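Local coordinates for aminotransferase AspB (Helicobacter pylori 26695, PDB 3EZS), which probably binds pyridoxal 5'-phosphate and catalyses amino-group transfer, as a member of the class I and II aminotransferases, at residues E151-D156 with L184-I189; K17-K22 with L326-G331. One frame throughout, in Å; residues are numbered along the deposited sequence.

Contact 1 (E151-D156 with L184-I189); sequences ELQEVD and LKHDFI. With EDO (1,2-ethanediol), chain E.
Leu152, Val155 and Asp156 meet His186, Phe188 and Ile189 at one end of a beta-alpha-beta crossover (strand 157-160, helix 173-186, strand 189-193) in the large mixed sheet, probably the large domain of a fold type I PLP enzyme. Here the chain leaves helices 149-154 and 173-186 to enter the two adjacent parallel strands. The contact is mainly packing of aliphatic groups on two rings, closed by one backbone hydrogen bond. Leu152 CB lies over one face of the His186 imidazole, 3.8 Å from the ring centroid and only 14° off its normal; the opposite face is lined by CG of Lys185. CG of Gln153 approaches the same ring obliquely, 3.8 Å from His186 ND1, while its NE2, at the end of an extended chain, hydrogen-bonds to Glu149.

Phe188 is the buried counterpart. Chi1 of 59° sets its CG between the backbone N and the carbonyl carbon, 3.9 Å from Val155 CG1, and this methyl lies over one ring face, displaced toward the rim. Leu152 CD2 adds an apolar contact to Phe188 CE2 at 4.0 Å. Beyond the ring, Ile189 N donates to Asp156 O over 3.0 Å in a nearly straight bond (170° at the hydrogen), the donor lying above the carbonyl plane. A water bridges Asp156 OD1 and, weakly, Asp187 O, whereas Asp156 OD2 accepts from Thr110 N.

On the far side of helix 149-154, an ethanediol, probably from the crystallisation liquor, spans the Glu151 carboxylate, O1 donating to OE1 (2.6 Å) and O2 to OE2 (2.9 Å). Leu182 packs on both Leu152 and Phe188, and strands 157-160 and 189-193 continue the pairing in parallel, with Ile189 also bonded through its backbone to Val158.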
loop_
_atom_site.group_PDB
_atom_site.type_symbol
_atom_site.label_atom_id
_atom_site.label_comp_id
_atom_site.label_asym_id
_atom_site.label_seq_id
_atom_site.Cartn_x
_atom_site.Cartn_y
_atom_site.Cartn_z
ATOM N N GLU A 151 -4.510 -33.219 7.274
ATOM C CA GLU A 151 -4.297 -31.874 6.757
ATOM C C GLU A 151 -5.381 -30.911 7.219
ATOM O O GLU A 151 -5.065 -29.796 7.645
ATOM C CB GLU A 151 -4.225 -31.900 5.236
ATOM C CG GLU A 151 -2.981 -32.610 4.711
ATOM C CD GLU A 151 -2.968 -32.772 3.210
ATOM O OE1 GLU A 151 -4.048 -32.907 2.570
ATOM O OE2 GLU A 151 -1.850 -32.778 2.669
ATOM N N LEU A 152 -6.650 -31.334 7.160
ATOM C CA LEU A 152 -7.758 -30.486 7.637
ATOM C C LEU A 152 -7.586 -30.070 9.109
ATOM O O LEU A 152 -7.943 -28.949 9.484
ATOM C CB LEU A 152 -9.119 -31.173 7.416
ATOM C CG LEU A 152 -9.601 -31.222 5.963
ATOM C CD1 LEU A 152 -10.658 -32.274 5.752
ATOM C CD2 LEU A 152 -10.089 -29.823 5.477
ATOM N N GLN A 153 -7.031 -30.967 9.924
ATOM C CA GLN A 153 -6.785 -30.703 11.345
ATOM C C GLN A 153 -5.525 -29.860 11.610
ATOM O O GLN A 153 -5.396 -29.270 12.692
ATOM C CB GLN A 153 -6.656 -32.023 12.108
ATOM C CG GLN A 153 -7.910 -32.885 12.101
ATOM C CD GLN A 153 -7.690 -34.247 12.764
ATOM O OE1 GLN A 153 -6.673 -34.473 13.430
ATOM N NE2 GLN A 153 -8.645 -35.158 12.579
ATOM N N GLU A 154 -4.606 -29.818 10.637
ATOM C CA GLU A 154 -3.349 -29.068 10.770
ATOM C C GLU A 154 -3.387 -27.648 10.219
ATOM O O GLU A 154 -2.706 -26.767 10.745
ATOM C CB GLU A 154 -2.201 -29.821 10.099
ATOM N N VAL A 155 -4.197 -27.425 9.186
ATOM C CA VAL A 155 -4.233 -26.151 8.486
ATOM C C VAL A 155 -4.876 -25.042 9.332
ATOM O O VAL A 155 -5.761 -25.290 10.142
ATOM C CB VAL A 155 -4.934 -26.298 7.091
ATOM C CG1 VAL A 155 -6.437 -26.494 7.261
ATOM C CG2 VAL A 155 -4.646 -25.099 6.205
ATOM N N ASP A 156 -4.385 -23.825 9.129
ATOM C CA ASP A 156 -4.843 -22.622 9.827
ATOM C C ASP A 156 -5.601 -21.650 8.921
ATOM O O ASP A 156 -6.456 -20.901 9.380
ATOM C CB ASP A 156 -3.620 -21.883 10.391
ATOM C CG ASP A 156 -2.834 -22.724 11.384
ATOM O OD1 ASP A 156 -3.466 -23.280 12.301
ATOM O OD2 ASP A 156 -1.587 -22.812 11.270
ATOM N N LEU A 184 -15.678 -24.428 9.744
ATOM C CA LEU A 184 -16.315 -24.309 11.060
ATOM C C LEU A 184 -16.041 -25.527 11.925
ATOM O O LEU A 184 -15.854 -25.386 13.120
ATOM C CB LEU A 184 -17.826 -24.073 10.923
ATOM C CG LEU A 184 -18.236 -22.770 10.228
ATOM C CD1 LEU A 184 -19.770 -22.684 10.111
ATOM C CD2 LEU A 184 -17.642 -21.557 10.976
ATOM N N LYS A 185 -15.997 -26.713 11.315
ATOM C CA LYS A 185 -15.733 -27.953 12.040
ATOM C C LYS A 185 -14.312 -27.998 12.594
ATOM O O LYS A 185 -14.106 -28.353 13.753
ATOM C CB LYS A 185 -15.931 -29.165 11.118
ATOM C CG LYS A 185 -15.676 -30.517 11.783
ATOM C CD LYS A 185 -15.805 -31.647 10.784
ATOM C CE LYS A 185 -15.651 -33.010 11.455
ATOM N NZ LYS A 185 -15.630 -34.109 10.441
ATOM N N HIS A 186 -13.335 -27.673 11.751
ATOM C CA HIS A 186 -11.938 -27.734 12.161
ATOM C C HIS A 186 -11.398 -26.411 12.705
ATOM O O HIS A 186 -10.270 -26.353 13.180
ATOM C CB HIS A 186 -11.083 -28.221 10.998
ATOM C CG HIS A 186 -11.423 -29.609 10.545
ATOM N ND1 HIS A 186 -10.955 -30.734 11.185
ATOM C CD2 HIS A 186 -12.182 -30.051 9.513
ATOM C CE1 HIS A 186 -11.413 -31.810 10.569
ATOM N NE2 HIS A 186 -12.154 -31.424 9.547
ATOM N N ASP A 187 -12.214 -25.365 12.646
ATOM C CA ASP A 187 -11.823 -24.027 13.095
ATOM C C ASP A 187 -10.563 -23.478 12.390
ATOM O O ASP A 187 -9.545 -23.200 13.035
ATOM C CB ASP A 187 -11.676 -23.977 14.630
ATOM C CG ASP A 187 -11.683 -22.540 15.181
ATOM O OD1 ASP A 187 -12.144 -21.616 14.473
ATOM O OD2 ASP A 187 -11.245 -22.337 16.333
ATOM N N PHE A 188 -10.623 -23.379 11.061
ATOM C CA PHE A 188 -9.577 -22.685 10.289
ATOM C C PHE A 188 -10.227 -21.529 9.515
ATOM O O PHE A 188 -11.450 -21.487 9.356
ATOM C CB PHE A 188 -8.749 -23.599 9.373
ATOM C CG PHE A 188 -9.542 -24.349 8.355
ATOM C CD1 PHE A 188 -9.936 -23.744 7.173
ATOM C CD2 PHE A 188 -9.849 -25.699 8.555
ATOM C CE1 PHE A 188 -10.657 -24.448 6.218
ATOM C CE2 PHE A 188 -10.573 -26.423 7.598
ATOM C CZ PHE A 188 -10.969 -25.797 6.423
ATOM N N ILE A 189 -9.399 -20.578 9.089
ATOM C CA ILE A 189 -9.844 -19.420 8.338
ATOM C C ILE A 189 -9.881 -19.786 6.854
ATOM O O ILE A 189 -8.938 -20.371 6.335
ATOM C CB ILE A 189 -8.925 -18.191 8.571
ATOM C CG1 ILE A 189 -8.853 -17.844 10.062
ATOM C CG2 ILE A 189 -9.393 -16.986 7.706
ATOM C CD1 ILE A 189 -10.196 -17.707 10.738
HETATM C C1 EDO E . -3.961 -33.251 -1.096
HETATM O O1 EDO E . -4.262 -33.846 0.181
HETATM C C2 EDO E . -3.222 -31.933 -0.896
HETATM O O2 EDO E . -2.030 -32.164 -0.119
HETATM O O HOH W 1 -6.184 -22.777 13.360
#

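Contact 2 (K17-K22 with L326-G331)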
loop_
_atom_site.group_PDB
_atom_site.type_symbol
_atom_site.label_atom_id
_atom_site.label_comp_id
_atom_site.label_asym_id
_atom_site.label_seq_id
_atom_site.Cartn_x
_atom_site.Cartn_y
_atom_site.Cartn_z
ATOM N N LYS A 17 14.154 -15.982 -24.919
ATOM C CA LYS A 17 15.300 -15.083 -25.160
ATOM C C LYS A 17 16.154 -15.435 -26.384
ATOM O O LYS A 17 16.567 -14.556 -27.123
ATOM C CB LYS A 17 16.172 -15.026 -23.895
ATOM C CG LYS A 17 17.262 -13.967 -23.897
ATOM C CD LYS A 17 17.914 -13.843 -22.506
ATOM N N GLU A 18 16.385 -16.718 -26.621
ATOM C CA GLU A 18 17.189 -17.136 -27.762
ATOM C C GLU A 18 16.401 -17.259 -29.079
ATOM O O GLU A 18 16.972 -17.702 -30.084
ATOM C CB GLU A 18 17.881 -18.467 -27.441
ATOM C CG GLU A 18 18.788 -18.396 -26.213
ATOM C CD GLU A 18 19.485 -19.717 -25.889
ATOM O OE1 GLU A 18 19.303 -20.702 -26.647
ATOM O OE2 GLU A 18 20.220 -19.754 -24.873
ATOM N N ILE A 19 15.116 -16.867 -29.087
ATOM C CA ILE A 19 14.272 -16.997 -30.279
ATOM C C ILE A 19 13.903 -15.661 -30.943
ATOM O O ILE A 19 13.531 -14.695 -30.271
ATOM C CB ILE A 19 12.957 -17.744 -29.960
ATOM C CG1 ILE A 19 13.234 -19.116 -29.343
ATOM C CG2 ILE A 19 12.122 -17.917 -31.227
ATOM C CD1 ILE A 19 11.963 -19.853 -28.899
ATOM N N THR A 20 14.008 -15.643 -32.274
ATOM C CA THR A 20 13.624 -14.516 -33.110
ATOM C C THR A 20 12.390 -15.000 -33.895
ATOM O O THR A 20 12.506 -15.895 -34.718
ATOM C CB THR A 20 14.767 -14.129 -34.068
ATOM O OG1 THR A 20 15.922 -13.726 -33.303
ATOM C CG2 THR A 20 14.333 -13.000 -34.993
ATOM N N PRO A 21 11.196 -14.448 -33.620
ATOM C CA PRO A 21 9.992 -14.928 -34.315
ATOM C C PRO A 21 10.019 -14.704 -35.815
ATOM O O PRO A 21 10.440 -13.638 -36.267
ATOM C CB PRO A 21 8.874 -14.079 -33.715
ATOM C CG PRO A 21 9.410 -13.596 -32.459
ATOM C CD PRO A 21 10.864 -13.383 -32.671
ATOM N N LYS A 22 9.575 -15.701 -36.571
ATOM C CA LYS A 22 9.539 -15.599 -38.029
ATOM C C LYS A 22 8.308 -14.795 -38.479
ATOM O O LYS A 22 8.285 -14.305 -39.599
ATOM C CB LYS A 22 9.519 -16.981 -38.665
ATOM C CG LYS A 22 10.746 -17.816 -38.398
ATOM C CD LYS A 22 10.617 -19.175 -39.056
ATOM C CE LYS A 22 11.829 -20.042 -38.771
ATOM N NZ LYS A 22 11.729 -21.363 -39.458
ATOM N N LEU A 326 5.575 -22.190 -30.924
ATOM C CA LEU A 326 4.579 -21.227 -31.368
ATOM C C LEU A 326 5.184 -19.819 -31.547
ATOM O O LEU A 326 4.868 -19.119 -32.502
ATOM C CB LEU A 326 3.403 -21.216 -30.383
ATOM C CG LEU A 326 2.134 -20.472 -30.786
ATOM C CD1 LEU A 326 1.450 -21.116 -31.969
ATOM C CD2 LEU A 326 1.196 -20.419 -29.601
ATOM N N TYR A 327 6.047 -19.419 -30.628
ATOM C CA TYR A 327 6.667 -18.109 -30.702
ATOM C C TYR A 327 7.651 -18.015 -31.869
ATOM O O TYR A 327 7.674 -17.022 -32.603
ATOM C CB TYR A 327 7.371 -17.802 -29.397
ATOM C CG TYR A 327 7.958 -16.424 -29.337
ATOM C CD1 TYR A 327 7.130 -15.302 -29.326
ATOM C CD2 TYR A 327 9.332 -16.231 -29.230
ATOM C CE1 TYR A 327 7.659 -14.020 -29.255
ATOM C CE2 TYR A 327 9.870 -14.952 -29.156
ATOM C CZ TYR A 327 9.027 -13.853 -29.158
ATOM O OH TYR A 327 9.548 -12.586 -29.076
ATOM N N GLN A 328 8.479 -19.039 -32.014
ATOM C CA GLN A 328 9.448 -19.128 -33.093
ATOM C C GLN A 328 8.795 -19.021 -34.465
ATOM O O GLN A 328 9.228 -18.247 -35.303
ATOM C CB GLN A 328 10.151 -20.484 -32.965
ATOM C CG GLN A 328 11.043 -20.947 -34.093
ATOM C CD GLN A 328 12.291 -20.137 -34.231
ATOM O OE1 GLN A 328 13.381 -20.629 -33.936
ATOM N NE2 GLN A 328 12.152 -18.877 -34.659
ATOM N N ASN A 329 7.752 -19.809 -34.675
ATOM C CA ASN A 329 7.065 -19.884 -35.948
ATOM C C ASN A 329 5.941 -18.877 -36.217
ATOM O O ASN A 329 5.742 -18.472 -37.367
ATOM C CB ASN A 329 6.471 -21.278 -36.104
ATOM C CG ASN A 329 7.526 -22.359 -36.203
ATOM O OD1 ASN A 329 8.447 -22.269 -36.996
ATOM N ND2 ASN A 329 7.357 -23.408 -35.430
ATOM N N GLU A 330 5.194 -18.509 -35.180
ATOM C CA GLU A 330 4.050 -17.626 -35.350
ATOM C C GLU A 330 4.108 -16.295 -34.632
ATOM O O GLU A 330 3.259 -15.442 -34.882
ATOM C CB GLU A 330 2.784 -18.358 -34.888
ATOM C CG GLU A 330 2.554 -19.700 -35.555
ATOM C CD GLU A 330 2.404 -19.593 -37.062
ATOM O OE1 GLU A 330 1.998 -18.526 -37.561
ATOM O OE2 GLU A 330 2.703 -20.587 -37.750
ATOM N N GLY A 331 5.096 -16.111 -33.761
ATOM C CA GLY A 331 5.199 -14.910 -32.937
ATOM C C GLY A 331 4.151 -14.830 -31.840
ATOM O O GLY A 331 4.051 -13.805 -31.158
HETATM O O HOH W 2 12.686 -13.054 -28.277
#
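Pro21 and Ile19 pack on Tyr327 and Gln328, laying the extended residues 19-21 of the N-terminal segment across the C-terminal end of helix 319-330, probably in the small domain of a fold type I aminotransferase, with a proline-aromatic CH-pi interaction at the protein surface. Tyr327 carries its CG anti to the backbone N (chi1 -176°), and the ring at the end of this side chain receives Pro21 CG over one face, 3.7 Å from the centroid. The touch is shifted toward the hydroxyl end of the ring, with Pro21 CG 3.3 Å from Tyr327 CZ. Ile19 approaches the same ring obliquely, its CG2 lying 3.8 Å from Tyr327 CD2.

That methyl also rests on Gln328, 3.5 Å from its CA. A bend at chi2 (69°) carries Gln328 CD to 3.7 Å from Ile19 CG2. Gln328 NE2 lies 3.0 Å from Thr20 O. The Lys22 side chain runs extended beyond CG, with CG 3.5 Å from Gln328 O. Gly331, the first residue beyond the helix, has positive phi, and its CA meets Pro21 CB. A water in the plane of the Tyr327 ring, at its edge, donates to Ile19 O and bonds to Tyr327 OH. The backbones are joined where Lys22 N donates to Gln328 O at 2.9 Å, with 162° at the hydrogen.

How the contacts relate
From the N terminus, the chain leaves helix 8-16 and at once supplies the first half of contact 2, residues 17-22. Its partner, 326-331, comes 304 residues later, so contact 2 closes a loop that takes in the whole large mixed sheet. Contact 1 is nested inside that loop and closes a short one of its own, from helix 149-154 through strand 157-160 and helix 173-186. The two lie on opposite sides of the chain's centre, with centres 47 Å apart. Contact 1 joins the ends of helices 149-154 and 173-186 just before strands 157-160 and 189-193; contact 2 joins the N-terminal segment to helix 319-330, beside helix 358-372.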